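Local coordinates for protein hemoglobin subunit alpha (Mustelus griseus, PDB 1GCV) that carries oxygen from the gills to the peripheral tissues as the heme-bearing alpha subunit of a heterotetrameric hemoglobin, at residues Y24-L29 with A53-H58. Numbering follows the deposited sequence.
With HEM (protoporphyrin IX containing Fe), chain E.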
loop_
_atom_site.group_PDB
_atom_site.type_symbol
_atom_site.label_atom_id
_atom_site.label_comp_id
_atom_site.label_asym_id
_atom_site.label_seq_id
_atom_site.Cartn_x
_atom_site.Cartn_y
_atom_site.Cartn_z
ATOM N N TYR A 24 15.189 19.893 8.636
ATOM C CA TYR A 24 14.062 19.413 7.841
ATOM C C TYR A 24 14.018 17.880 7.827
ATOM O O TYR A 24 12.962 17.273 8.038
ATOM C CB TYR A 24 14.172 19.914 6.397
ATOM C CG TYR A 24 13.848 21.376 6.200
ATOM C CD1 TYR A 24 14.811 22.260 5.718
ATOM C CD2 TYR A 24 12.576 21.873 6.469
ATOM C CE1 TYR A 24 14.517 23.597 5.507
ATOM C CE2 TYR A 24 12.272 23.215 6.259
ATOM C CZ TYR A 24 13.247 24.068 5.778
ATOM O OH TYR A 24 12.955 25.391 5.555
ATOM N N GLY A 25 15.172 17.266 7.569
ATOM C CA GLY A 25 15.259 15.819 7.508
ATOM C C GLY A 25 14.913 15.145 8.815
ATOM O O GLY A 25 14.280 14.087 8.823
ATOM N N ALA A 26 15.334 15.753 9.922
ATOM C CA ALA A 26 15.054 15.210 11.246
ATOM C C ALA A 26 13.547 15.239 11.491
ATOM O O ALA A 26 12.978 14.292 12.030
ATOM C CB ALA A 26 15.772 16.028 12.311
ATOM N N GLU A 27 12.899 16.327 11.095
ATOM C CA GLU A 27 11.464 16.442 11.278
ATOM C C GLU A 27 10.723 15.413 10.422
ATOM O O GLU A 27 9.733 14.830 10.858
ATOM C CB GLU A 27 10.996 17.858 10.932
ATOM C CG GLU A 27 9.500 18.059 11.123
ATOM C CD GLU A 27 9.061 19.486 10.885
ATOM O OE1 GLU A 27 9.892 20.400 11.058
ATOM O OE2 GLU A 27 7.882 19.690 10.525
ATOM N N CYS A 28 11.201 15.188 9.203
ATOM C CA CYS A 28 10.578 14.219 8.301
ATOM C C CYS A 28 10.594 12.822 8.907
ATOM O O CYS A 28 9.592 12.109 8.881
ATOM C CB CYS A 28 11.314 14.182 6.957
ATOM S SG CYS A 28 11.173 15.694 6.001
ATOM N N LEU A 29 11.744 12.433 9.441
ATOM C CA LEU A 29 11.900 11.122 10.046
ATOM C C LEU A 29 11.063 10.969 11.323
ATOM O O LEU A 29 10.520 9.902 11.584
ATOM C CB LEU A 29 13.381 10.861 10.339
ATOM C CG LEU A 29 14.268 10.727 9.099
ATOM C CD1 LEU A 29 15.728 10.741 9.511
ATOM C CD2 LEU A 29 13.926 9.435 8.377
ATOM N N ALA A 53 20.170 13.308 18.110
ATOM C CA ALA A 53 21.377 13.564 17.337
ATOM C C ALA A 53 21.502 12.636 16.138
ATOM O O ALA A 53 21.885 13.075 15.060
ATOM C CB ALA A 53 22.603 13.433 18.224
ATOM N N LYS A 54 21.186 11.357 16.321
ATOM C CA LYS A 54 21.281 10.392 15.225
ATOM C C LYS A 54 20.207 10.631 14.164
ATOM O O LYS A 54 20.427 10.386 12.983
ATOM C CB LYS A 54 21.180 8.962 15.763
ATOM C CG LYS A 54 22.520 8.235 15.811
ATOM C CD LYS A 54 22.627 7.328 17.024
ATOM C CE LYS A 54 23.777 6.343 16.874
ATOM N NZ LYS A 54 23.373 4.942 17.215
ATOM N N VAL A 55 19.045 11.110 14.588
ATOM C CA VAL A 55 17.965 11.393 13.659
ATOM C C VAL A 55 18.347 12.611 12.816
ATOM O O VAL A 55 18.054 12.673 11.622
ATOM C CB VAL A 55 16.653 11.678 14.414
ATOM C CG1 VAL A 55 15.604 12.213 13.450
ATOM C CG2 VAL A 55 16.152 10.403 15.080
ATOM N N GLN A 56 19.004 13.581 13.444
ATOM C CA GLN A 56 19.433 14.783 12.740
ATOM C C GLN A 56 20.448 14.451 11.645
ATOM O O GLN A 56 20.343 14.953 10.526
ATOM C CB GLN A 56 20.051 15.790 13.718
ATOM C CG GLN A 56 19.045 16.509 14.600
ATOM C CD GLN A 56 18.574 17.826 14.008
ATOM O OE1 GLN A 56 17.450 18.265 14.261
ATOM N NE2 GLN A 56 19.429 18.462 13.221
ATOM N N VAL A 57 21.428 13.605 11.960
ATOM C CA VAL A 57 22.453 13.231 10.984
ATOM C C VAL A 57 21.858 12.470 9.804
ATOM O O VAL A 57 22.197 12.727 8.650
ATOM C CB VAL A 57 23.562 12.353 11.621
ATOM C CG1 VAL A 57 24.470 11.770 10.532
ATOM C CG2 VAL A 57 24.385 13.183 12.586
ATOM N N HIS A 58 20.977 11.524 10.098
ATOM C CA HIS A 58 20.335 10.734 9.056
ATOM C C HIS A 58 19.352 11.599 8.268
ATOM O O HIS A 58 19.281 11.513 7.041
ATOM C CB HIS A 58 19.609 9.539 9.681
ATOM C CG HIS A 58 19.082 8.589 8.637
ATOM N ND1 HIS A 58 17.748 8.188 8.564
ATOM C CD2 HIS A 58 19.841 8.123 7.570
ATOM C CE1 HIS A 58 17.673 7.515 7.407
ATOM N NE2 HIS A 58 18.845 7.459 6.841
HETATM C CHA HEM E . 21.005 5.458 4.393
HETATM C CHB HEM E . 18.717 8.458 1.317
HETATM C CHC HEM E . 14.460 6.371 2.516
HETATM C CHD HEM E . 16.730 3.522 5.716
HETATM C C1A HEM E . 20.740 6.435 3.409
HETATM C C2A HEM E . 21.707 7.384 2.890
HETATM C C3A HEM E . 21.076 8.242 2.077
HETATM C C4A HEM E . 19.697 7.831 2.074
HETATM C CMA HEM E . 21.700 9.375 1.262
HETATM C CAA HEM E . 23.189 7.393 3.159
HETATM C CBA HEM E . 23.789 6.208 2.442
HETATM C CGA HEM E . 25.259 6.028 2.747
HETATM O O1A HEM E . 25.620 5.958 3.944
HETATM O O2A HEM E . 26.050 5.955 1.781
HETATM C C1B HEM E . 17.369 8.088 1.331
HETATM C C2B HEM E . 16.327 8.778 0.571
HETATM C C3B HEM E . 15.125 8.177 0.873
HETATM C C4B HEM E . 15.435 7.124 1.848
HETATM C CMB HEM E . 16.553 9.907 -0.437
HETATM C CAB HEM E . 13.863 8.441 0.318
HETATM C CBB HEM E . 13.320 9.727 0.229
HETATM C C1C HEM E . 14.724 5.439 3.515
HETATM C C2C HEM E . 13.693 4.793 4.312
HETATM C C3C HEM E . 14.343 3.968 5.190
HETATM C C4C HEM E . 15.757 4.141 4.955
HETATM C CMC HEM E . 12.190 5.049 4.193
HETATM C CAC HEM E . 13.820 3.076 6.120
HETATM C CBC HEM E . 12.779 3.343 7.020
HETATM C C1D HEM E . 18.088 3.763 5.578
HETATM C C2D HEM E . 19.076 3.155 6.446
HETATM C C3D HEM E . 20.253 3.732 6.107
HETATM C C4D HEM E . 20.024 4.665 5.007
HETATM C CMD HEM E . 18.849 2.068 7.502
HETATM C CAD HEM E . 21.561 3.448 6.807
HETATM C CBD HEM E . 21.742 4.468 7.913
HETATM C CGD HEM E . 23.164 4.520 8.426
HETATM O O1D HEM E . 24.091 4.152 7.667
HETATM O O2D HEM E . 23.349 4.932 9.590
HETATM N NA HEM E . 19.481 6.703 2.888
HETATM N NB HEM E . 16.827 7.038 2.092
HETATM N NC HEM E . 16.006 5.046 3.917
HETATM N ND HEM E . 18.670 4.659 4.658
HETATM FE FE HEM E . 17.776 5.675 3.187
#
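Leu29 and His58 meet at the crossing of the B and E helices of the globin fold, where helix 21-35 passes helix 53-71 beside the heme pocket. The segment axes run 112° apart and approach to 7.5 Å, close enough for Ala26 CA to lie 4.6 Å from Gln56 CA. At that point helix 21-35 presents the small side chain of Ala26, whose CB packs against Val55 CG1. No hydrogen bond links segments 24-29 and 53-58, so van der Waals packing carries the contact. Val55 points CG1, anti to its own backbone N (chi1 170°), onto helix 21-35, where it sits 3.6 Å from Ala26 O and also touches Leu29 CB. The Leu29 side chain crosses that of His58 at about a right angle, and its CD1 reaches 3.4 Å from His58 ND1, obliquely to the ring. CD2 lies slightly farther, 4.0 Å from the same nitrogen, so the isobutyl fork backs the imidazole on its ND1 side. His58 is the distal histidine, predicted to bind O2; Phe43 also meets its ring. An alanine here would remove the imidazole, which would probably open a gap between the Leu29 methyls and the heme. With CG anti to the backbone N (chi1 -172°), the ring is carried toward the porphyrin, placing His58 NE2 3.5 Å from heme C4D.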